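Local coordinates for cysteine hydrolase (Vibrio cholerae, PDB 6V98), which serves as a type VI secretion system effector and probably acts as a papain-like cysteine hydrolase against the cells it is delivered into, at residues 5-10 / 47-52; 60-65 / 143-148; 67-72 / 136-141; 77-82 / 104-109; 116-121 / 185-190. All coordinates share one frame; numbering follows the deposited sequence.

Contact 1. Residues 5-10 / 47-52; sequences DFLIPV and VILING
D5 OD1 is gripped twice, by the backbone N of G52 at 2.9 Å through its anti lone pair and by a water that also donates to N51 OD1. With CG set beside the backbone N (chi1 -55°), the carboxylate closes one end of an antiparallel strand pair at the heart of a seven-stranded sheet. D5 OD2 turns instead to the backbone N atoms of F122 and F123. Beyond this end, F6 with I50 and I8 with I48 form hydrogen-bonded pairs; the shortest of their bonds runs from I8 N to I48 O, 2.8 Å. One face carries F6, I8, I48 and I50, with F6 CB 3.8 Å from I50 CB and G52 CA at the edge of the F6 ring. The other face carries L7, P9, V47 and L49 and is covered by helix 154-162, through V156 and L159. There L7 CD1 wedges between two side chains, 3.6 Å from V47 CG2 and 3.7 Å from L49 CD1.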
# COMPACT_ATOMS: atom_id res chain seq x y z
N ASP A 5 -1.95 -13.07 -8.41
CA ASP A 5 -2.49 -11.86 -7.83
C ASP A 5 -1.45 -10.75 -7.87
O ASP A 5 -0.27 -10.97 -8.20
CB ASP A 5 -2.94 -12.12 -6.39
CG ASP A 5 -3.93 -13.27 -6.30
OD1 ASP A 5 -4.92 -13.27 -7.07
OD2 ASP A 5 -3.71 -14.18 -5.48
N PHE A 6 -1.88 -9.54 -7.51
CA PHE A 6 -1.03 -8.36 -7.49
C PHE A 6 -1.04 -7.76 -6.09
O PHE A 6 -2.11 -7.63 -5.47
CB PHE A 6 -1.52 -7.27 -8.46
CG PHE A 6 -1.64 -7.71 -9.90
CD1 PHE A 6 -2.69 -8.50 -10.31
CD2 PHE A 6 -0.73 -7.26 -10.85
CE1 PHE A 6 -2.82 -8.88 -11.66
CE2 PHE A 6 -0.84 -7.64 -12.20
CZ PHE A 6 -1.89 -8.45 -12.59
N LEU A 7 0.14 -7.39 -5.61
CA LEU A 7 0.28 -6.55 -4.41
C LEU A 7 1.14 -5.36 -4.81
O LEU A 7 2.28 -5.53 -5.26
CB LEU A 7 0.91 -7.32 -3.24
CG LEU A 7 0.72 -6.67 -1.87
CD1 LEU A 7 -0.73 -6.84 -1.42
CD2 LEU A 7 1.68 -7.25 -0.83
N ILE A 8 0.59 -4.16 -4.67
CA ILE A 8 1.25 -2.94 -5.13
C ILE A 8 1.43 -2.02 -3.93
O ILE A 8 0.54 -1.19 -3.66
CB ILE A 8 0.46 -2.25 -6.25
CG1 ILE A 8 0.15 -3.26 -7.36
CG2 ILE A 8 1.22 -1.05 -6.80
CD1 ILE A 8 -0.66 -2.66 -8.50
N PRO A 9 2.52 -2.16 -3.18
CA PRO A 9 2.89 -1.11 -2.22
C PRO A 9 2.99 0.21 -2.95
O PRO A 9 3.59 0.29 -4.02
CB PRO A 9 4.25 -1.59 -1.69
CG PRO A 9 4.26 -3.09 -1.92
CD PRO A 9 3.49 -3.26 -3.22
N VAL A 10 2.39 1.25 -2.38
CA VAL A 10 2.45 2.59 -2.96
C VAL A 10 2.95 3.55 -1.89
O VAL A 10 2.50 3.50 -0.74
CB VAL A 10 1.08 3.03 -3.53
CG1 VAL A 10 0.71 2.14 -4.73
CG2 VAL A 10 -0.02 2.95 -2.47
N VAL A 47 -1.22 0.17 0.39
CA VAL A 47 -1.03 -1.00 -0.46
C VAL A 47 -2.31 -1.29 -1.23
O VAL A 47 -3.41 -1.28 -0.67
CB VAL A 47 -0.57 -2.24 0.35
CG1 VAL A 47 -1.58 -2.62 1.44
CG2 VAL A 47 -0.24 -3.41 -0.58
N ILE A 48 -2.16 -1.52 -2.53
CA ILE A 48 -3.24 -1.99 -3.38
C ILE A 48 -3.14 -3.50 -3.50
O ILE A 48 -2.06 -4.04 -3.73
CB ILE A 48 -3.17 -1.34 -4.77
CG1 ILE A 48 -3.27 0.18 -4.64
CG2 ILE A 48 -4.28 -1.90 -5.65
CD1 ILE A 48 -3.04 0.93 -5.97
N LEU A 49 -4.28 -4.18 -3.37
CA LEU A 49 -4.35 -5.63 -3.49
C LEU A 49 -5.33 -5.98 -4.60
O LEU A 49 -6.48 -5.54 -4.56
CB LEU A 49 -4.79 -6.26 -2.16
CG LEU A 49 -5.15 -7.74 -2.24
CD1 LEU A 49 -3.90 -8.57 -2.41
CD2 LEU A 49 -5.89 -8.18 -0.98
N ILE A 50 -4.90 -6.78 -5.57
CA ILE A 50 -5.74 -7.11 -6.72
C ILE A 50 -5.82 -8.62 -6.90
O ILE A 50 -4.79 -9.31 -6.93
CB ILE A 50 -5.22 -6.47 -8.01
CG1 ILE A 50 -5.18 -4.95 -7.85
CG2 ILE A 50 -6.12 -6.87 -9.18
CD1 ILE A 50 -4.38 -4.25 -8.93
N ASN A 51 -7.05 -9.13 -7.03
CA ASN A 51 -7.29 -10.51 -7.44
C ASN A 51 -6.93 -10.69 -8.91
O ASN A 51 -7.54 -10.06 -9.79
CB ASN A 51 -8.76 -10.87 -7.22
CG ASN A 51 -9.03 -12.35 -7.41
OD1 ASN A 51 -8.75 -12.91 -8.47
ND2 ASN A 51 -9.54 -13.00 -6.37
N GLY A 52 -5.95 -11.55 -9.18
CA GLY A 52 -5.47 -11.74 -10.55
C GLY A 52 -6.46 -12.43 -11.47
O GLY A 52 -6.30 -12.34 -12.70
O HOH W 1 -6.75 -15.26 -7.90

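Contact 2. Residues 60-65 / 143-148; sequences YEYGRY and IPYDLD
Y145 meets R64 over one ring face and Y62 at its edge. R64 CG stands above the middle of the Y145 ring, 3.9 Å from the centroid, in a CH-pi contact; the chain then bends at chi3 (-70°), which sets NE, and the guanidinium plane is 14° from that of the ring. Y62 CE2 approaches Y145 CD2 at 3.7 Å, the two rings lying oblique to each other, while Y62 OH reaches past to Y145 CA at 3.4 Å. One water joins Y62 OH to I143 O; a second joins Y145 OH to R64 NH2, the latter bond weak. Farther out, the H150 ring meets that of Y62. The contact thus fastens the end of strand 57-63 to the loop leading toward C152, which carries a dimethylarsinoyl group in the crystal. No direct hydrogen bond crosses between the segments: apolar contact and water do the joining, and the R64 guanidinium donates to the carbonyls of V19 and A20, which probably help balance its charge.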
# COMPACT_ATOMS: atom_id res chain seq x y z
N TYR A 60 -5.62 -0.67 1.47
CA TYR A 60 -5.46 -0.56 2.92
C TYR A 60 -4.26 0.31 3.24
O TYR A 60 -3.29 0.37 2.47
CB TYR A 60 -5.27 -1.93 3.58
CG TYR A 60 -6.53 -2.74 3.75
CD1 TYR A 60 -7.10 -3.45 2.69
CD2 TYR A 60 -7.16 -2.79 4.99
CE1 TYR A 60 -8.27 -4.20 2.88
CE2 TYR A 60 -8.31 -3.53 5.19
CZ TYR A 60 -8.86 -4.23 4.15
OH TYR A 60 -10.02 -4.95 4.40
N GLU A 61 -4.31 0.96 4.39
CA GLU A 61 -3.16 1.71 4.86
C GLU A 61 -3.22 1.82 6.38
O GLU A 61 -4.27 1.60 7.00
CB GLU A 61 -3.11 3.12 4.23
CG GLU A 61 -4.32 3.96 4.57
CD GLU A 61 -4.52 5.12 3.62
OE1 GLU A 61 -3.52 5.56 3.02
OE2 GLU A 61 -5.66 5.59 3.49
N TYR A 62 -2.09 2.18 6.97
CA TYR A 62 -1.95 2.35 8.41
C TYR A 62 -1.36 3.72 8.68
O TYR A 62 -0.40 4.12 8.03
CB TYR A 62 -1.05 1.26 8.98
CG TYR A 62 -0.70 1.45 10.44
CD1 TYR A 62 -1.63 1.20 11.44
CD2 TYR A 62 0.57 1.88 10.82
CE1 TYR A 62 -1.30 1.35 12.79
CE2 TYR A 62 0.90 2.05 12.16
CZ TYR A 62 -0.04 1.79 13.13
OH TYR A 62 0.28 1.94 14.44
N GLY A 63 -1.92 4.44 9.64
CA GLY A 63 -1.44 5.79 9.85
C GLY A 63 -2.17 6.43 11.01
O GLY A 63 -2.91 5.78 11.74
N ARG A 64 -1.95 7.74 11.15
CA ARG A 64 -2.55 8.45 12.28
C ARG A 64 -3.96 8.90 11.90
O ARG A 64 -4.25 10.06 11.64
CB ARG A 64 -1.64 9.59 12.71
CG ARG A 64 -0.49 9.07 13.58
CD ARG A 64 0.31 10.18 14.22
NE ARG A 64 1.10 10.92 13.24
CZ ARG A 64 2.05 11.79 13.55
NH1 ARG A 64 2.33 12.04 14.83
NH2 ARG A 64 2.71 12.42 12.60
N TYR A 65 -4.84 7.90 11.85
CA TYR A 65 -6.25 8.10 11.56
C TYR A 65 -7.06 8.05 12.85
O TYR A 65 -6.72 7.33 13.79
CB TYR A 65 -6.76 7.04 10.58
CG TYR A 65 -5.95 7.01 9.32
CD1 TYR A 65 -6.10 8.01 8.37
CD2 TYR A 65 -5.03 6.00 9.07
CE1 TYR A 65 -5.35 8.01 7.21
CE2 TYR A 65 -4.27 5.99 7.91
CZ TYR A 65 -4.44 7.00 6.99
OH TYR A 65 -3.70 7.01 5.82
N ILE A 143 -0.33 -2.45 18.99
CA ILE A 143 1.01 -1.86 19.07
C ILE A 143 0.91 -0.38 18.70
O ILE A 143 0.41 -0.06 17.61
CB ILE A 143 1.98 -2.58 18.14
CG1 ILE A 143 2.11 -4.06 18.50
CG2 ILE A 143 3.34 -1.90 18.22
CD1 ILE A 143 2.77 -4.26 19.83
N PRO A 144 1.41 0.53 19.54
CA PRO A 144 1.24 1.96 19.25
C PRO A 144 2.01 2.40 18.02
O PRO A 144 3.08 1.87 17.70
CB PRO A 144 1.80 2.65 20.50
CG PRO A 144 1.89 1.56 21.55
CD PRO A 144 2.11 0.29 20.81
N TYR A 145 1.46 3.41 17.35
CA TYR A 145 2.14 4.06 16.25
C TYR A 145 3.51 4.58 16.68
O TYR A 145 3.66 5.14 17.77
CB TYR A 145 1.29 5.22 15.74
CG TYR A 145 1.91 5.94 14.57
CD1 TYR A 145 2.67 7.09 14.76
CD2 TYR A 145 1.75 5.46 13.29
CE1 TYR A 145 3.26 7.74 13.70
CE2 TYR A 145 2.33 6.11 12.24
CZ TYR A 145 3.08 7.25 12.44
OH TYR A 145 3.67 7.92 11.38
N ASP A 146 4.51 4.38 15.83
CA ASP A 146 5.85 4.93 16.05
C ASP A 146 6.40 5.40 14.72
O ASP A 146 6.55 4.60 13.80
CB ASP A 146 6.80 3.90 16.68
CG ASP A 146 8.14 4.51 17.07
OD1 ASP A 146 8.93 4.88 16.17
OD2 ASP A 146 8.41 4.63 18.28
N LEU A 147 6.72 6.69 14.63
CA LEU A 147 7.11 7.28 13.35
C LEU A 147 8.29 6.55 12.72
O LEU A 147 8.40 6.51 11.49
CB LEU A 147 7.44 8.76 13.55
CG LEU A 147 7.65 9.58 12.29
CD1 LEU A 147 6.38 9.58 11.44
CD2 LEU A 147 8.03 10.99 12.69
N ASP A 148 9.20 6.03 13.54
CA ASP A 148 10.42 5.35 13.09
C ASP A 148 10.21 3.87 12.77
O ASP A 148 10.71 3.36 11.76
CB ASP A 148 11.51 5.43 14.18
CG ASP A 148 12.12 6.81 14.30
OD1 ASP A 148 12.10 7.59 13.33
OD2 ASP A 148 12.65 7.11 15.39
O HOH W 2 -1.27 1.48 16.34
O HOH W 3 2.37 10.31 10.80

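Contact 3. Residues 67-72 / 136-141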
# COMPACT_ATOMS: atom_id res chain seq x y z
N ASN A 67 -9.76 7.39 15.73
CA ASN A 67 -10.50 6.22 16.21
C ASN A 67 -11.06 6.56 17.58
O ASN A 67 -10.34 6.54 18.59
CB ASN A 67 -9.63 4.96 16.29
CG ASN A 67 -10.43 3.73 16.74
OD1 ASN A 67 -11.60 3.83 17.13
ND2 ASN A 67 -9.79 2.56 16.68
N PRO A 68 -12.37 6.82 17.66
CA PRO A 68 -12.97 7.16 18.96
C PRO A 68 -12.95 6.03 19.97
O PRO A 68 -13.10 6.30 21.17
CB PRO A 68 -14.41 7.53 18.58
CG PRO A 68 -14.67 6.74 17.34
CD PRO A 68 -13.37 6.76 16.58
N LYS A 69 -12.77 4.78 19.55
CA LYS A 69 -12.82 3.64 20.46
C LYS A 69 -11.45 3.11 20.84
O LYS A 69 -11.36 2.00 21.38
CB LYS A 69 -13.67 2.51 19.87
CG LYS A 69 -15.10 2.89 19.61
CD LYS A 69 -15.78 1.86 18.74
CE LYS A 69 -17.03 1.32 19.40
NZ LYS A 69 -17.60 2.28 20.40
N SER A 70 -10.40 3.86 20.57
CA SER A 70 -9.06 3.45 20.95
C SER A 70 -8.30 4.68 21.41
O SER A 70 -8.35 5.73 20.77
CB SER A 70 -8.31 2.80 19.78
OG SER A 70 -6.93 2.69 20.11
N ASP A 71 -7.58 4.54 22.52
CA ASP A 71 -6.70 5.60 22.97
C ASP A 71 -5.26 5.37 22.56
O ASP A 71 -4.36 6.08 23.05
CB ASP A 71 -6.80 5.74 24.49
CG ASP A 71 -6.21 4.55 25.19
OD1 ASP A 71 -6.66 3.42 24.92
OD2 ASP A 71 -5.28 4.76 26.00
N ILE A 72 -5.00 4.41 21.69
CA ILE A 72 -3.65 4.09 21.24
C ILE A 72 -3.50 4.63 19.82
O ILE A 72 -4.28 4.24 18.94
CB ILE A 72 -3.38 2.59 21.29
CG1 ILE A 72 -3.55 2.07 22.73
CG2 ILE A 72 -2.00 2.29 20.73
CD1 ILE A 72 -3.70 0.55 22.81
N LEU A 136 -7.76 -5.22 14.96
CA LEU A 136 -7.00 -4.83 16.14
C LEU A 136 -7.12 -3.35 16.47
O LEU A 136 -6.52 -2.90 17.46
CB LEU A 136 -5.53 -5.19 15.96
CG LEU A 136 -5.21 -6.68 15.90
CD1 LEU A 136 -3.73 -6.86 15.58
CD2 LEU A 136 -5.58 -7.36 17.21
N ASN A 137 -7.86 -2.57 15.68
CA ASN A 137 -7.84 -1.12 15.85
C ASN A 137 -8.27 -0.70 17.25
O ASN A 137 -7.77 0.30 17.77
CB ASN A 137 -8.73 -0.44 14.81
CG ASN A 137 -8.01 -0.17 13.49
OD1 ASN A 137 -6.81 -0.37 13.37
ND2 ASN A 137 -8.76 0.31 12.50
N ASN A 138 -9.22 -1.42 17.85
CA ASN A 138 -9.71 -1.11 19.19
C ASN A 138 -9.12 -2.02 20.26
O ASN A 138 -9.57 -1.98 21.41
CB ASN A 138 -11.24 -1.24 19.25
CG ASN A 138 -11.95 -0.49 18.13
OD1 ASN A 138 -11.46 0.52 17.63
ND2 ASN A 138 -13.13 -0.98 17.76
N SER A 139 -8.13 -2.80 19.93
CA SER A 139 -7.64 -3.76 20.92
C SER A 139 -6.72 -3.07 21.92
O SER A 139 -5.86 -2.26 21.54
CB SER A 139 -6.89 -4.91 20.24
OG SER A 139 -6.13 -5.62 21.21
N PRO A 140 -6.89 -3.38 23.21
CA PRO A 140 -5.93 -2.92 24.23
C PRO A 140 -4.51 -3.35 23.97
O PRO A 140 -3.59 -2.76 24.56
CB PRO A 140 -6.46 -3.56 25.51
CG PRO A 140 -7.90 -3.80 25.26
CD PRO A 140 -8.00 -4.15 23.80
N ASP A 141 -4.30 -4.39 23.17
CA ASP A 141 -2.98 -4.92 22.86
C ASP A 141 -2.42 -4.37 21.55
O ASP A 141 -1.36 -4.83 21.10
CB ASP A 141 -3.04 -6.45 22.80
CG ASP A 141 -2.99 -7.10 24.19
OD1 ASP A 141 -3.17 -8.32 24.29
OD2 ASP A 141 -2.78 -6.37 25.17
O HOH W 4 -10.42 0.18 23.32
O HOH W 5 -6.89 0.20 21.13
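N67 reaches across to N138 with a side chain whose CB already heads toward the 136-141 loop, and CG, anti to the backbone N (chi1 -177°), carries the amide onward. CG comes within 3.5 Å of N138 OD1. The two amide branches then part: OD1 turns back to accept from K69 N at 2.9 Å, the donor standing above the carbonyl plane, and this closes an Asx turn. ND2 donates to N138 OD1 at 2.8 Å, nearly along the C=O axis of N138 and with the acceptor in the amide plane of N67, although the two amide planes are 56° apart. ND2 has a further acceptor in N75 OD1, and N137 CB lies beside it at 3.7 Å. The setting is a meeting of two type I beta turns, N67 to S70 and L136 to S139, in surface loops flanking strand 75-78 and helix 123-134. S70 OG accepts from I72 N in an ST turn; K142 NZ and a water also bind it, and that water donates to S139 O. A separate water links K69 O with N138 O. Beyond the turns, I72 CD1 rests against the backbone, 3.7 Å from P140 O.

Contact 4. Residues 77-82 / 104-109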
# COMPACT_ATOMS: atom_id res chain seq x y z
N ARG A 77 -6.89 1.55 8.04
CA ARG A 77 -8.15 1.88 7.40
C ARG A 77 -8.17 1.31 5.99
O ARG A 77 -7.13 1.07 5.37
CB ARG A 77 -8.41 3.40 7.41
CG ARG A 77 -7.87 4.18 6.27
CD ARG A 77 -8.43 5.64 6.26
NE ARG A 77 -7.71 6.42 5.26
CZ ARG A 77 -7.87 7.72 5.03
NH1 ARG A 77 -8.74 8.44 5.74
NH2 ARG A 77 -7.15 8.30 4.08
N LYS A 78 -9.38 1.05 5.54
CA LYS A 78 -9.65 0.54 4.21
C LYS A 78 -10.35 1.65 3.45
O LYS A 78 -11.25 2.29 3.99
CB LYS A 78 -10.56 -0.69 4.31
CG LYS A 78 -11.05 -1.21 3.00
CD LYS A 78 -11.99 -2.38 3.24
CE LYS A 78 -12.22 -3.11 1.93
NZ LYS A 78 -12.84 -2.20 0.92
N VAL A 79 -9.90 1.91 2.23
CA VAL A 79 -10.51 2.93 1.37
C VAL A 79 -11.09 2.22 0.17
O VAL A 79 -10.37 1.51 -0.55
CB VAL A 79 -9.50 3.99 0.92
CG1 VAL A 79 -10.22 5.05 0.05
CG2 VAL A 79 -8.81 4.62 2.11
N GLY A 80 -12.39 2.40 -0.06
CA GLY A 80 -13.01 1.85 -1.26
C GLY A 80 -12.40 2.43 -2.53
O GLY A 80 -12.22 3.64 -2.62
N VAL A 81 -12.06 1.57 -3.50
CA VAL A 81 -11.54 2.00 -4.79
C VAL A 81 -12.23 1.20 -5.89
O VAL A 81 -12.88 0.18 -5.64
CB VAL A 81 -10.00 1.83 -4.91
CG1 VAL A 81 -9.28 2.79 -3.96
CG2 VAL A 81 -9.59 0.39 -4.64
N SER A 82 -12.08 1.69 -7.12
CA SER A 82 -12.61 0.95 -8.26
C SER A 82 -11.84 -0.35 -8.45
O SER A 82 -10.68 -0.47 -8.06
CB SER A 82 -12.52 1.80 -9.53
OG SER A 82 -13.25 3.02 -9.40
N SER A 104 -4.51 8.57 -4.78
CA SER A 104 -3.76 9.81 -4.57
C SER A 104 -4.65 10.89 -3.95
O SER A 104 -4.22 11.60 -3.03
CB SER A 104 -3.18 10.30 -5.90
OG SER A 104 -2.52 11.53 -5.70
N LEU A 105 -5.88 11.04 -4.44
CA LEU A 105 -6.78 12.04 -3.89
C LEU A 105 -7.17 11.70 -2.46
O LEU A 105 -7.16 12.56 -1.58
CB LEU A 105 -8.05 12.16 -4.75
CG LEU A 105 -9.14 13.04 -4.14
CD1 LEU A 105 -8.61 14.44 -3.89
CD2 LEU A 105 -10.39 13.09 -5.04
N ARG A 106 -7.53 10.43 -2.22
CA ARG A 106 -8.21 10.05 -0.99
C ARG A 106 -7.22 9.84 0.14
O ARG A 106 -7.55 10.11 1.30
CB ARG A 106 -9.03 8.78 -1.21
CG ARG A 106 -10.32 9.03 -1.99
CD ARG A 106 -10.98 7.76 -2.53
NE ARG A 106 -12.01 8.13 -3.53
CZ ARG A 106 -12.66 7.25 -4.29
NH1 ARG A 106 -12.40 5.96 -4.17
NH2 ARG A 106 -13.56 7.67 -5.18
N SER A 107 -6.02 9.38 -0.18
CA SER A 107 -5.02 9.01 0.82
C SER A 107 -3.67 9.67 0.61
O SER A 107 -2.83 9.59 1.51
CB SER A 107 -4.82 7.48 0.82
OG SER A 107 -6.02 6.82 1.17
N GLY A 108 -3.42 10.30 -0.53
CA GLY A 108 -2.07 10.70 -0.85
C GLY A 108 -1.81 12.17 -1.09
O GLY A 108 -0.80 12.51 -1.71
N GLN A 109 -2.69 13.05 -0.60
CA GLN A 109 -2.49 14.50 -0.71
C GLN A 109 -2.33 14.95 -2.16
O GLN A 109 -1.68 15.96 -2.46
CB GLN A 109 -1.30 14.97 0.14
CG GLN A 109 -1.55 14.79 1.64
CD GLN A 109 -0.45 15.37 2.51
OE1 GLN A 109 0.52 15.93 2.01
NE2 GLN A 109 -0.59 15.21 3.83
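R106, with more surface buried here than any other residue of the two segments, lays its extended side chain beside V79 and brings its guanidinium to the backbone at G80. Its CD lies 3.8 Å from V79 CG1, and its CB is slightly farther from the same methyl; the two side chains cross obliquely. At the tip, R106 NH1 comes to 2.8 Å from G80 O, which sits near the guanidinium plane at its edge. V79 is shared between two neighbours: CG1, anti to the backbone N (chi1 -179°), takes the arginine, while CG2 meets S107 OG at 3.7 Å. R77, the third main contributor, has its CG between the backbone N and the carbonyl carbon (chi1 89°) and runs out extended to NE; its NH2 lies 3.3 Å from R106 O. In the fold, this is where the outermost strand, 75-78, and the chain just after it pass the C-terminal part of helix 93-107. E61, on the adjoining strand 57-63, links the two sides: its OE2 forms a salt bridge with R77 NE and is hydrogen-bonded to S107 OG. No clear hydrogen bond joins the segments directly, so the chemistry divides in two: the defined polar link is made through the E61 carboxylate, while V79 gives the apolar contact, packed against the R106 chain and S107.

Contact 5. Residues 116-121 / 185-190; sequences VVLRGK and LSEIDL. With CA (calcium ion), chain C.
V116 packs closely against E187 and I188 in the tight part of this contact. V116 CA makes a CA-H...O contact with I188 O, the CA 3.1 Å from that oxygen, and V116 CB rests on E187 CB at 3.9 Å. The E187 chain bends at chi2 (-76°), and L118 CD2 lies 3.4 Å from E187 OE1. V116 also pairs with D189 as an antiparallel, non-hydrogen-bonded pair. Toward V117 the fit slackens: V117 N donates to I188 O in a long, bent bond of 3.1 Å (149° at the hydrogen). The N-to-C directions of the short segments make 133°, well short of the 180° of a straight antiparallel pair, and where they diverge a water bridges V117 O, E187 OE1 and I188 N, accepting from the last at 2.8 Å. The 185-190 segment also helps build a calcium site. E187 O binds the ion at 2.3 Å, D189 contributes OD1, and two waters join them; the backbone oxygens of Q184 and E203 complete six ligands. The ion thus ties the end of helix 176-184, the residues leading into strand 188-193 and the last residue of the chain together. V116 and L118 are covered by F183 of helix 176-184 and touch P9 of strand 5-12, whereas L190 packs on L199 and V201 of strand 198-202, the far edge of the sheet.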
# COMPACT_ATOMS: atom_id res chain seq x y z
N VAL A 116 5.95 -0.50 -6.21
CA VAL A 116 6.47 -1.73 -6.81
C VAL A 116 5.29 -2.64 -7.07
O VAL A 116 4.26 -2.56 -6.39
CB VAL A 116 7.51 -2.44 -5.91
CG1 VAL A 116 8.76 -1.58 -5.77
CG2 VAL A 116 6.91 -2.79 -4.53
N VAL A 117 5.44 -3.52 -8.06
CA VAL A 117 4.39 -4.45 -8.43
C VAL A 117 4.88 -5.86 -8.11
O VAL A 117 5.83 -6.35 -8.73
CB VAL A 117 4.00 -4.32 -9.90
CG1 VAL A 117 2.88 -5.27 -10.23
CG2 VAL A 117 3.59 -2.86 -10.22
N LEU A 118 4.22 -6.51 -7.16
CA LEU A 118 4.60 -7.83 -6.69
C LEU A 118 3.54 -8.83 -7.11
O LEU A 118 2.35 -8.49 -7.17
CB LEU A 118 4.73 -7.86 -5.16
CG LEU A 118 5.51 -6.71 -4.52
CD1 LEU A 118 5.43 -6.82 -3.03
CD2 LEU A 118 6.95 -6.72 -5.02
N ARG A 119 3.96 -10.06 -7.39
CA ARG A 119 3.05 -11.07 -7.92
C ARG A 119 3.16 -12.37 -7.14
O ARG A 119 4.25 -12.78 -6.74
CB ARG A 119 3.34 -11.34 -9.41
CG ARG A 119 3.24 -10.11 -10.31
CD ARG A 119 1.83 -9.53 -10.37
NE ARG A 119 0.83 -10.44 -10.93
CZ ARG A 119 0.70 -10.70 -12.23
NH1 ARG A 119 1.50 -10.12 -13.12
NH2 ARG A 119 -0.24 -11.53 -12.66
N GLY A 120 2.03 -13.04 -6.99
CA GLY A 120 2.00 -14.34 -6.35
C GLY A 120 0.57 -14.77 -6.15
O GLY A 120 -0.38 -14.06 -6.52
N LYS A 121 0.41 -15.96 -5.56
CA LYS A 121 -0.92 -16.47 -5.22
C LYS A 121 -1.15 -16.17 -3.75
O LYS A 121 -0.66 -16.90 -2.88
CB LYS A 121 -1.03 -17.97 -5.52
CG LYS A 121 -0.85 -18.32 -6.99
CD LYS A 121 -2.00 -17.77 -7.82
CE LYS A 121 -1.86 -18.08 -9.30
NZ LYS A 121 -0.71 -18.97 -9.62
N LEU A 185 14.80 -1.39 -6.29
CA LEU A 185 16.02 -1.93 -6.88
C LEU A 185 15.88 -3.39 -7.29
O LEU A 185 16.63 -3.85 -8.16
CB LEU A 185 17.18 -1.79 -5.90
CG LEU A 185 17.57 -0.36 -5.56
CD1 LEU A 185 18.75 -0.34 -4.61
CD2 LEU A 185 17.91 0.37 -6.85
N SER A 186 14.95 -4.14 -6.69
CA SER A 186 14.79 -5.56 -6.98
C SER A 186 13.40 -5.93 -7.47
O SER A 186 13.09 -7.13 -7.56
CB SER A 186 15.14 -6.40 -5.74
OG SER A 186 14.53 -5.85 -4.58
N GLU A 187 12.54 -4.96 -7.78
CA GLU A 187 11.19 -5.26 -8.22
C GLU A 187 10.81 -4.32 -9.36
O GLU A 187 11.48 -3.32 -9.62
CB GLU A 187 10.15 -5.11 -7.09
CG GLU A 187 10.51 -5.77 -5.78
CD GLU A 187 10.34 -7.27 -5.82
OE1 GLU A 187 9.72 -7.78 -6.78
OE2 GLU A 187 10.82 -7.94 -4.89
N ILE A 188 9.71 -4.67 -10.03
CA ILE A 188 9.11 -3.81 -11.05
C ILE A 188 8.71 -2.48 -10.43
O ILE A 188 8.07 -2.45 -9.37
CB ILE A 188 7.90 -4.52 -11.67
CG1 ILE A 188 8.34 -5.79 -12.42
CG2 ILE A 188 7.09 -3.59 -12.56
CD1 ILE A 188 9.10 -5.49 -13.70
N ASP A 189 9.06 -1.37 -11.10
CA ASP A 189 8.76 -0.02 -10.62
C ASP A 189 7.41 0.46 -11.13
O ASP A 189 7.05 0.22 -12.29
CB ASP A 189 9.80 0.98 -11.10
CG ASP A 189 11.10 0.90 -10.35
OD1 ASP A 189 11.47 -0.21 -9.92
OD2 ASP A 189 11.75 1.96 -10.22
N LEU A 190 6.71 1.21 -10.30
CA LEU A 190 5.50 1.92 -10.71
C LEU A 190 5.69 3.39 -10.37
O LEU A 190 6.07 3.72 -9.25
CB LEU A 190 4.25 1.36 -10.01
CG LEU A 190 2.92 2.05 -10.26
CD1 LEU A 190 2.64 2.08 -11.75
CD2 LEU A 190 1.80 1.36 -9.52
CA CA C . 13.09 -1.83 -10.41
O HOH W 6 8.62 -7.06 -9.11
O HOH W 7 14.74 -3.48 -10.59
O HOH W 8 14.98 -0.30 -10.53

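How the contacts relate
From the N terminus, contact 1 closes first, pairing strand 5-12 with strand 44-50 across a loop that is partly unmodelled. Contact 2 opens next on strand 57-63 and closes at 143-148; within its span lies contact 3, and within that again contact 4, which brings the edge strand to helix 93-107. Contact 5 opens at 116-121, after contact 4 has closed, and ends at 185-190, so it crosses contacts 2 and 3. Backbone bonds of D5 and L7 with G120 and L118 join contacts 1 and 5, V47 and Y60 join contacts 1 and 2, E61 links contacts 2 and 4, and P144 on I72 joins contacts 2 and 3.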